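Local structure of thiamine-phosphate synthase (Pyrococcus furiosus, 1XI3) at residues 21-26 against 45-50; 88-93 against 107-112; 135-140 against 149-154. The protein probably joins a hydroxymethylpyrimidine pyrophosphate and a thiazole phosphate into thiamine phosphate, releasing diphosphate, with magnesium as cofactor. One frame throughout, in Å; residues are numbered along the deposited sequence. Where two conformers were deposited one is given.

A closed parallel barrel of eight strands wrapped in helices repeats one theme, strand followed by loop and helix, and the three contacts sample it at different points. They follow one another along the chain: contact 1 closes before contact 2 opens, and contact 2 before contact 3. Contact 1 pairs the loops that leave strands 17-20 and 42-45, contact 2 pairs strands 89-92 and 110-115, and contact 3 folds the loop after strand 131-135 against helix 150-160. Centres lie about 19 Å apart for contacts 1 and 2 and about 23 Å for the other pairs, with no touch. Contacts 1 and 3 hold predicted substrate-binding residues, whereas contact 2 builds the barrel wall.

Contact 1: residues 21-26 against 45-50; sequences TDRRLK and MRIKNA
Thr21 and Arg46 join two loops at the mouth of the barrel by a polar, water-bridged contact, the loops being those that follow the neighbouring strands 17-20 and 42-45. The threonine hydroxyl lies between the backbone N and the carbonyl carbon (chi1 70°), where OG1 accepts an almost straight hydrogen bond from Arg46 N at 3.0 Å (177°). The same OG1 gives its own proton to a water 2.7 Å away. That water also receives the N-H of Arg23 and donates to Arg46 O at 2.7 Å, so it ties both backbones together just beyond the direct bond. A valine in place of Thr21 would probably leave Arg46 N without its acceptor and the water without one of its donors.

Farther out, Ile47 CG2 sits over the centre of one face of the Arg23 guanidinium, 3.8 Å from CZ, while Ala50 CB stands 4.0 Å from Arg23 NH1. The NE of Arg23 forms a salt bridge with Glu28 and its NH2 one with Glu54. Arg24 grips Asp22 side-on, its NE using the syn lone pair of OD1 at 2.9 Å and its NH2 meeting OD2 from above the carboxylate plane. Arg24 NH2 nevertheless comes within 4.0 Å of Arg46 NH1. Asp22 thus probably offsets part of the repulsion between the two arginines. Arg46 also has a long, weak ion pair with Asp76, and the arginine-rich surface may suit an anionic ligand, consistent with the predicted binding of the pyrimidine pyrophosphate by residues 45-48.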
loop_
_atom_site.group_PDB
_atom_site.type_symbol
_atom_site.label_atom_id
_atom_site.label_comp_id
_atom_site.label_asym_id
_atom_site.label_seq_id
_atom_site.Cartn_x
_atom_site.Cartn_y
_atom_site.Cartn_z
ATOM N N THR A 21 10.412 -13.933 -1.438
ATOM C CA THR A 21 11.197 -13.544 -0.252
ATOM C C THR A 21 10.495 -13.901 1.042
ATOM O O THR A 21 9.286 -14.028 1.072
ATOM C CB THR A 21 11.536 -12.011 -0.214
ATOM O OG1 THR A 21 10.364 -11.227 0.037
ATOM C CG2 THR A 21 12.281 -11.569 -1.503
ATOM N N ASP A 22 11.264 -14.019 2.117
ATOM C CA ASP A 22 10.690 -14.141 3.456
ATOM C C ASP A 22 11.707 -13.727 4.483
ATOM O O ASP A 22 12.589 -14.507 4.846
ATOM C CB ASP A 22 10.206 -15.574 3.711
ATOM C CG ASP A 22 9.463 -15.706 5.039
ATOM O OD1 ASP A 22 9.429 -14.722 5.823
ATOM O OD2 ASP A 22 8.852 -16.776 5.275
ATOM N N ARG A 23 11.636 -12.462 4.908
ATOM C CA ARG A 23 12.599 -11.909 5.865
ATOM C C ARG A 23 12.534 -12.599 7.237
ATOM O O ARG A 23 13.424 -12.384 8.075
ATOM C CB ARG A 23 12.399 -10.404 6.016
ATOM C CG ARG A 23 11.013 -10.016 6.518
ATOM C CD ARG A 23 10.871 -8.525 6.824
ATOM N NE ARG A 23 11.367 -7.678 5.747
ATOM C CZ ARG A 23 11.534 -6.365 5.832
ATOM N NH1 ARG A 23 11.210 -5.702 6.946
ATOM N NH2 ARG A 23 12.038 -5.721 4.795
ATOM N N ARG A 24 11.485 -13.385 7.480
ATOM C CA ARG A 24 11.475 -14.269 8.677
ATOM C C ARG A 24 12.599 -15.309 8.638
ATOM O O ARG A 24 13.051 -15.800 9.715
ATOM C CB ARG A 24 10.130 -14.948 8.890
ATOM C CG ARG A 24 8.978 -13.995 9.135
ATOM C CD ARG A 24 7.639 -14.694 9.142
ATOM N NE ARG A 24 7.369 -15.288 7.835
ATOM C CZ ARG A 24 6.237 -15.877 7.487
ATOM N NH1 ARG A 24 5.223 -15.938 8.335
ATOM N NH2 ARG A 24 6.104 -16.375 6.260
ATOM N N LEU A 25 13.046 -15.641 7.428
ATOM C CA LEU A 25 14.083 -16.627 7.190
ATOM C C LEU A 25 15.405 -15.989 6.791
ATOM O O LEU A 25 16.469 -16.367 7.336
ATOM C CB LEU A 25 13.651 -17.608 6.112
ATOM C CG LEU A 25 12.338 -18.373 6.371
ATOM C CD1 LEU A 25 11.953 -19.141 5.122
ATOM C CD2 LEU A 25 12.484 -19.287 7.572
ATOM N N LYS A 26 15.370 -15.045 5.835
ATOM C CA LYS A 26 16.584 -14.439 5.294
ATOM C C LYS A 26 16.297 -13.051 4.813
ATOM O O LYS A 26 15.209 -12.801 4.326
ATOM C CB LYS A 26 17.099 -15.226 4.096
ATOM C CG LYS A 26 17.832 -16.502 4.413
ATOM N N MET A 45 8.793 -10.008 -4.159
ATOM C CA MET A 45 9.005 -9.356 -2.903
ATOM C C MET A 45 7.733 -9.402 -2.075
ATOM O O MET A 45 6.731 -8.814 -2.448
ATOM C CB MET A 45 9.423 -7.900 -3.100
ATOM C CG MET A 45 9.785 -7.199 -1.826
ATOM S SD MET A 45 10.444 -5.506 -2.015
ATOM C CE MET A 45 8.954 -4.602 -2.344
ATOM N N ARG A 46 7.797 -10.078 -0.931
ATOM C CA ARG A 46 6.604 -10.265 -0.090
ATOM C C ARG A 46 6.999 -9.837 1.324
ATOM O O ARG A 46 7.671 -10.589 2.047
ATOM C CB ARG A 46 6.143 -11.724 -0.132
ATOM C CG ARG A 46 4.919 -12.009 0.706
ATOM C CD ARG A 46 4.464 -13.425 0.589
ATOM N NE ARG A 46 3.345 -13.615 1.497
ATOM C CZ ARG A 46 3.455 -13.930 2.788
ATOM N NH1 ARG A 46 4.652 -14.103 3.350
ATOM N NH2 ARG A 46 2.345 -14.077 3.531
ATOM N N ILE A 47 6.616 -8.613 1.688
ATOM C CA ILE A 47 6.967 -8.017 2.989
ATOM C C ILE A 47 5.684 -7.664 3.768
ATOM O O ILE A 47 4.850 -6.931 3.268
ATOM C CB ILE A 47 7.769 -6.767 2.800
ATOM C CG1 ILE A 47 9.068 -7.067 2.029
ATOM C CG2 ILE A 47 8.099 -6.158 4.120
ATOM C CD1 ILE A 47 9.814 -5.860 1.648
ATOM N N LYS A 48 5.558 -8.209 4.963
ATOM C CA LYS A 48 4.470 -7.848 5.912
ATOM C C LYS A 48 5.002 -6.852 6.940
ATOM O O LYS A 48 6.117 -6.998 7.424
ATOM C CB LYS A 48 4.022 -9.107 6.641
ATOM N N ASN A 49 4.207 -5.843 7.266
ATOM C CA ASN A 49 4.472 -4.976 8.404
ATOM C C ASN A 49 5.810 -4.250 8.341
ATOM O O ASN A 49 6.596 -4.286 9.305
ATOM C CB ASN A 49 4.382 -5.778 9.708
ATOM C CG ASN A 49 3.061 -6.496 9.855
ATOM O OD1 ASN A 49 3.011 -7.737 9.944
ATOM N ND2 ASN A 49 1.975 -5.732 9.863
ATOM N N ALA A 50 6.083 -3.618 7.205
ATOM C CA ALA A 50 7.157 -2.637 7.093
ATOM C C ALA A 50 6.588 -1.347 6.511
ATOM O O ALA A 50 5.632 -1.384 5.751
ATOM C CB ALA A 50 8.233 -3.141 6.198
HETATM O O HOH W 1 10.268 -10.846 2.751
#

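Contact 2: residues 88-93 against 107-112; sequences DGVQLG and PNLIIG
Val90 and Ile111 stand side by side and point the same way, from adjacent parallel strands, with Val90 CG1 3.6 Å from Ile111 CD1. Leu109 comes to the same valine methyl at about a right angle to the valine, its CD1 4.2 Å away. Leu92 crosses Ile111 at a slant, its CD1 4.0 Å from Ile111 CG2. These apolar groups are on the outer side of the sheet, where helices 79-85 and 99-105 pack over them.

On the other side, the bend of Gln91 at chi2 (75°) brings CD back toward Gly112, and OE1 lies 3.6 Å from Gly112 CA. A beta carbon on Gly112 would collide with OE1, so the bare glycine backbone makes room for the amide. Inside the barrel, Gln91 NE2 donates to Ser114 OG, near the predicted pyrimidine site. Gly89 is equally confined, since a side chain there would run into Ile110 O.

Between the two faces, four backbone bonds join the strands: Asp88 O accepts from Ile110 N at 2.9 Å, Ile110 O from Val90 N, Val90 O from Gly112 N, and Gly112 O from Leu92 N at 2.8 Å. Strand 89-92, helix 99-105 and strand 110-115 form one of the beta-alpha-beta crossovers from which a TIM barrel is built.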
loop_
_atom_site.group_PDB
_atom_site.type_symbol
_atom_site.label_atom_id
_atom_site.label_comp_id
_atom_site.label_asym_id
_atom_site.label_seq_id
_atom_site.Cartn_x
_atom_site.Cartn_y
_atom_site.Cartn_z
ATOM N N ASP A 88 7.588 -5.639 -12.703
ATOM C CA ASP A 88 6.881 -6.219 -13.816
ATOM C C ASP A 88 5.407 -6.481 -13.488
ATOM O O ASP A 88 4.560 -6.433 -14.381
ATOM C CB ASP A 88 7.558 -7.477 -14.281
ATOM C CG ASP A 88 9.005 -7.209 -14.735
ATOM O OD1 ASP A 88 9.185 -6.429 -15.708
ATOM O OD2 ASP A 88 9.918 -7.719 -14.111
ATOM N N GLY A 89 5.124 -6.768 -12.205
ATOM C CA GLY A 89 3.757 -7.113 -11.836
ATOM C C GLY A 89 3.509 -7.127 -10.361
ATOM O O GLY A 89 4.372 -6.803 -9.542
ATOM N N VAL A 90 2.284 -7.522 -10.037
ATOM C CA VAL A 90 1.825 -7.615 -8.649
ATOM C C VAL A 90 1.050 -8.939 -8.510
ATOM O O VAL A 90 0.390 -9.380 -9.454
ATOM C CB VAL A 90 0.916 -6.418 -8.274
ATOM C CG1 VAL A 90 -0.320 -6.361 -9.191
ATOM C CG2 VAL A 90 0.558 -6.434 -6.805
ATOM N N GLN A 91 1.184 -9.569 -7.356
ATOM C CA GLN A 91 0.420 -10.773 -7.014
ATOM C C GLN A 91 -0.729 -10.351 -6.097
ATOM O O GLN A 91 -0.495 -9.636 -5.108
ATOM C CB GLN A 91 1.318 -11.775 -6.268
ATOM C CG GLN A 91 0.623 -13.081 -5.933
ATOM C CD GLN A 91 0.482 -13.930 -7.129
ATOM O OE1 GLN A 91 1.245 -13.778 -8.109
ATOM N NE2 GLN A 91 -0.500 -14.846 -7.101
ATOM N N LEU A 92 -1.930 -10.812 -6.414
ATOM C CA LEU A 92 -3.130 -10.409 -5.680
ATOM C C LEU A 92 -3.930 -11.621 -5.209
ATOM O O LEU A 92 -4.274 -12.480 -6.003
ATOM C CB LEU A 92 -4.037 -9.547 -6.561
ATOM C CG LEU A 92 -3.438 -8.248 -7.088
ATOM C CD1 LEU A 92 -4.376 -7.630 -8.107
ATOM C CD2 LEU A 92 -3.105 -7.294 -5.991
ATOM N N GLY A 93 -4.256 -11.594 -3.923
ATOM C CA GLY A 93 -5.070 -12.610 -3.266
ATOM C C GLY A 93 -6.397 -12.045 -2.792
ATOM O O GLY A 93 -6.724 -10.876 -2.987
ATOM N N PRO A 107 -2.461 -0.177 -15.388
ATOM C CA PRO A 107 -2.742 -0.960 -16.573
ATOM C C PRO A 107 -1.569 -1.687 -17.230
ATOM O O PRO A 107 -1.803 -2.557 -18.074
ATOM C CB PRO A 107 -3.314 0.090 -17.554
ATOM C CG PRO A 107 -2.889 1.392 -17.040
ATOM C CD PRO A 107 -2.755 1.254 -15.563
ATOM N N ASN A 108 -0.349 -1.310 -16.902
ATOM C CA ASN A 108 0.829 -1.981 -17.482
ATOM C C ASN A 108 1.416 -3.118 -16.646
ATOM O O ASN A 108 2.317 -3.807 -17.122
ATOM C CB ASN A 108 1.908 -0.959 -17.804
ATOM C CG ASN A 108 1.452 0.045 -18.830
ATOM O OD1 ASN A 108 0.564 -0.229 -19.611
ATOM N ND2 ASN A 108 2.059 1.217 -18.817
ATOM N N LEU A 109 0.918 -3.337 -15.421
ATOM C CA LEU A 109 1.412 -4.406 -14.584
ATOM C C LEU A 109 0.849 -5.755 -14.988
ATOM O O LEU A 109 -0.340 -5.879 -15.347
ATOM C CB LEU A 109 1.054 -4.148 -13.083
ATOM C CG LEU A 109 1.754 -3.027 -12.388
ATOM C CD1 LEU A 109 1.256 -2.947 -10.949
ATOM C CD2 LEU A 109 3.267 -3.104 -12.433
ATOM N N ILE A 110 1.692 -6.767 -14.917
ATOM C CA ILE A 110 1.258 -8.148 -15.013
ATOM C C ILE A 110 0.578 -8.478 -13.699
ATOM O O ILE A 110 1.103 -8.189 -12.645
ATOM C CB ILE A 110 2.457 -9.070 -15.209
ATOM C CG1 ILE A 110 3.173 -8.735 -16.524
ATOM C CG2 ILE A 110 2.033 -10.516 -15.161
ATOM C CD1 ILE A 110 4.480 -9.375 -16.695
ATOM N N ILE A 111 -0.587 -9.101 -13.787
ATOM C CA ILE A 111 -1.368 -9.474 -12.621
ATOM C C ILE A 111 -1.311 -10.985 -12.383
ATOM O O ILE A 111 -1.761 -11.786 -13.208
ATOM C CB ILE A 111 -2.836 -9.081 -12.785
ATOM C CG1 ILE A 111 -2.991 -7.577 -13.086
ATOM C CG2 ILE A 111 -3.651 -9.516 -11.538
ATOM C CD1 ILE A 111 -2.487 -6.609 -12.103
ATOM N N GLY A 112 -0.769 -11.370 -11.244
ATOM C CA GLY A 112 -0.872 -12.724 -10.788
ATOM C C GLY A 112 -1.990 -12.788 -9.768
ATOM O O GLY A 112 -2.119 -11.881 -8.950
HETATM O O HOH W 2 4.951 -5.371 -16.887
#

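Contact 3: residues 135-140 against 149-154; sequences GSVFPT and IGLEGL
Ile149 CG1 lies between its backbone N and carbonyl carbon (chi1 65°), which sets CG2 beside the N and turns it to Gly135 O, 3.3 Å away. The chain then runs on extended, and CD1 ends 3.6 Å from Gly135 N, so the isoleucine lies against the glycine backbone. In Val137, CG1 is anti to the backbone N (chi1 -177°) and meets Leu151 CD2 at 4.0 Å, while CG2 reaches Leu154 CD2 at 3.8 Å; the two branches thus engage leucines about one helical turn apart. Phe138 adds its ring tip, CZ standing 4.2 Å from the same Leu151 methyl. Val137 CG1 also lies above one face of that ring, offset toward the rim, so valine, phenylalanine and leucine meet in one apolar cluster.

This is a beta-alpha loop of the TIM barrel, leaving strand 131-135 and folding back on helix 150-160. The loop carries Thr140, predicted to bind the thiazole phosphate, and runs into residues 141-144, which are not modelled and are probably mobile. A cis peptide bond joins Gly135 to Ser136.

Backbone bonds tie the loop to residues 149 and 150. Ser136 O accepts from Ile149 N at 2.7 Å (165°), and Val137 O takes a weak bond from Gly150 N at 3.1 Å together with a CA-H...O contact from the same residue. Gly150 has the positive phi that is easy for a residue without a side chain. Beyond the two segments, Val179 of helix 176-180 packs against Phe138, Leu151 and Leu154.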
loop_
_atom_site.group_PDB
_atom_site.type_symbol
_atom_site.label_atom_id
_atom_site.label_comp_id
_atom_site.label_asym_id
_atom_site.label_seq_id
_atom_site.Cartn_x
_atom_site.Cartn_y
_atom_site.Cartn_z
ATOM N N GLY A 135 -2.530 -22.871 -5.182
ATOM C CA GLY A 135 -2.051 -23.614 -4.048
ATOM C C GLY A 135 -3.083 -23.625 -2.920
ATOM O O GLY A 135 -4.193 -23.208 -3.127
ATOM N N SER A 136 -2.702 -24.054 -1.732
ATOM C CA SER A 136 -1.419 -24.632 -1.420
ATOM C C SER A 136 -1.413 -26.084 -1.880
ATOM O O SER A 136 -2.341 -26.836 -1.597
ATOM C CB SER A 136 -1.172 -24.569 0.080
ATOM O OG SER A 136 0.167 -24.900 0.368
ATOM N N VAL A 137 -0.390 -26.483 -2.627
ATOM C CA VAL A 137 -0.367 -27.885 -3.096
ATOM C C VAL A 137 -0.317 -28.849 -1.872
ATOM O O VAL A 137 -1.102 -29.835 -1.781
ATOM C CB VAL A 137 0.805 -28.160 -4.029
ATOM C CG1 VAL A 137 0.763 -29.589 -4.547
ATOM C CG2 VAL A 137 0.772 -27.202 -5.204
ATOM N N PHE A 138 0.609 -28.541 -0.977
ATOM C CA PHE A 138 0.808 -29.282 0.263
ATOM C C PHE A 138 0.739 -28.302 1.446
ATOM O O PHE A 138 0.838 -27.086 1.272
ATOM C CB PHE A 138 2.166 -29.970 0.251
ATOM C CG PHE A 138 2.449 -30.776 -0.979
ATOM C CD1 PHE A 138 3.355 -30.323 -1.926
ATOM C CD2 PHE A 138 1.840 -32.013 -1.174
ATOM C CE1 PHE A 138 3.651 -31.084 -3.048
ATOM C CE2 PHE A 138 2.114 -32.759 -2.315
ATOM C CZ PHE A 138 3.014 -32.293 -3.242
ATOM N N PRO A 139 0.549 -28.816 2.670
ATOM C CA PRO A 139 0.506 -27.907 3.828
ATOM C C PRO A 139 1.760 -27.028 3.981
ATOM O O PRO A 139 2.877 -27.502 3.728
ATOM C CB PRO A 139 0.376 -28.874 5.022
ATOM C CG PRO A 139 -0.218 -30.107 4.446
ATOM C CD PRO A 139 0.380 -30.223 3.070
ATOM N N THR A 140 1.568 -25.766 4.389
ATOM C CA THR A 140 2.664 -24.789 4.547
ATOM C C THR A 140 2.580 -24.076 5.895
ATOM O O THR A 140 2.480 -24.720 6.938
ATOM C CB THR A 140 2.601 -23.692 3.473
ATOM O OG1 THR A 140 1.381 -22.957 3.611
ATOM C CG2 THR A 140 2.632 -24.279 2.123
ATOM N N ILE A 149 -4.912 -27.533 -1.735
ATOM C CA ILE A 149 -5.656 -28.026 -2.906
ATOM C C ILE A 149 -5.199 -29.413 -3.393
ATOM O O ILE A 149 -5.987 -30.121 -4.051
ATOM C CB ILE A 149 -5.639 -27.034 -4.092
ATOM C CG1 ILE A 149 -4.216 -26.867 -4.642
ATOM C CG2 ILE A 149 -6.261 -25.675 -3.687
ATOM C CD1 ILE A 149 -4.163 -25.974 -5.923
ATOM N N GLY A 150 -3.979 -29.806 -3.050
ATOM C CA GLY A 150 -3.429 -31.093 -3.473
ATOM C C GLY A 150 -3.059 -31.163 -4.962
ATOM O O GLY A 150 -3.398 -30.261 -5.776
ATOM N N LEU A 151 -2.347 -32.235 -5.321
ATOM C CA LEU A 151 -1.982 -32.491 -6.716
ATOM C C LEU A 151 -3.178 -32.621 -7.634
ATOM O O LEU A 151 -3.148 -32.082 -8.735
ATOM C CB LEU A 151 -1.086 -33.743 -6.846
ATOM C CG LEU A 151 0.300 -33.631 -6.194
ATOM C CD1 LEU A 151 0.978 -34.969 -6.009
ATOM C CD2 LEU A 151 1.217 -32.710 -7.013
ATOM N N GLU A 152 -4.238 -33.336 -7.211
ATOM C CA GLU A 152 -5.438 -33.445 -8.036
ATOM C C GLU A 152 -6.131 -32.113 -8.298
ATOM O O GLU A 152 -6.607 -31.843 -9.396
ATOM C CB GLU A 152 -6.458 -34.407 -7.393
ATOM C CG GLU A 152 -6.055 -35.866 -7.514
ATOM C CD GLU A 152 -7.189 -36.812 -7.165
ATOM O OE1 GLU A 152 -8.346 -36.324 -7.033
ATOM O OE2 GLU A 152 -6.913 -38.033 -7.033
ATOM N N GLY A 153 -6.206 -31.271 -7.270
ATOM C CA GLY A 153 -6.826 -29.969 -7.417
ATOM C C GLY A 153 -5.983 -29.066 -8.285
ATOM O O GLY A 153 -6.512 -28.353 -9.130
ATOM N N LEU A 154 -4.678 -29.139 -8.083
ATOM C CA LEU A 154 -3.751 -28.421 -8.988
ATOM C C LEU A 154 -3.951 -28.858 -10.449
ATOM O O LEU A 154 -4.090 -28.031 -11.323
ATOM C CB LEU A 154 -2.324 -28.653 -8.534
ATOM C CG LEU A 154 -1.244 -27.955 -9.370
ATOM C CD1 LEU A 154 -1.506 -26.402 -9.391
ATOM C CD2 LEU A 154 0.086 -28.285 -8.831
#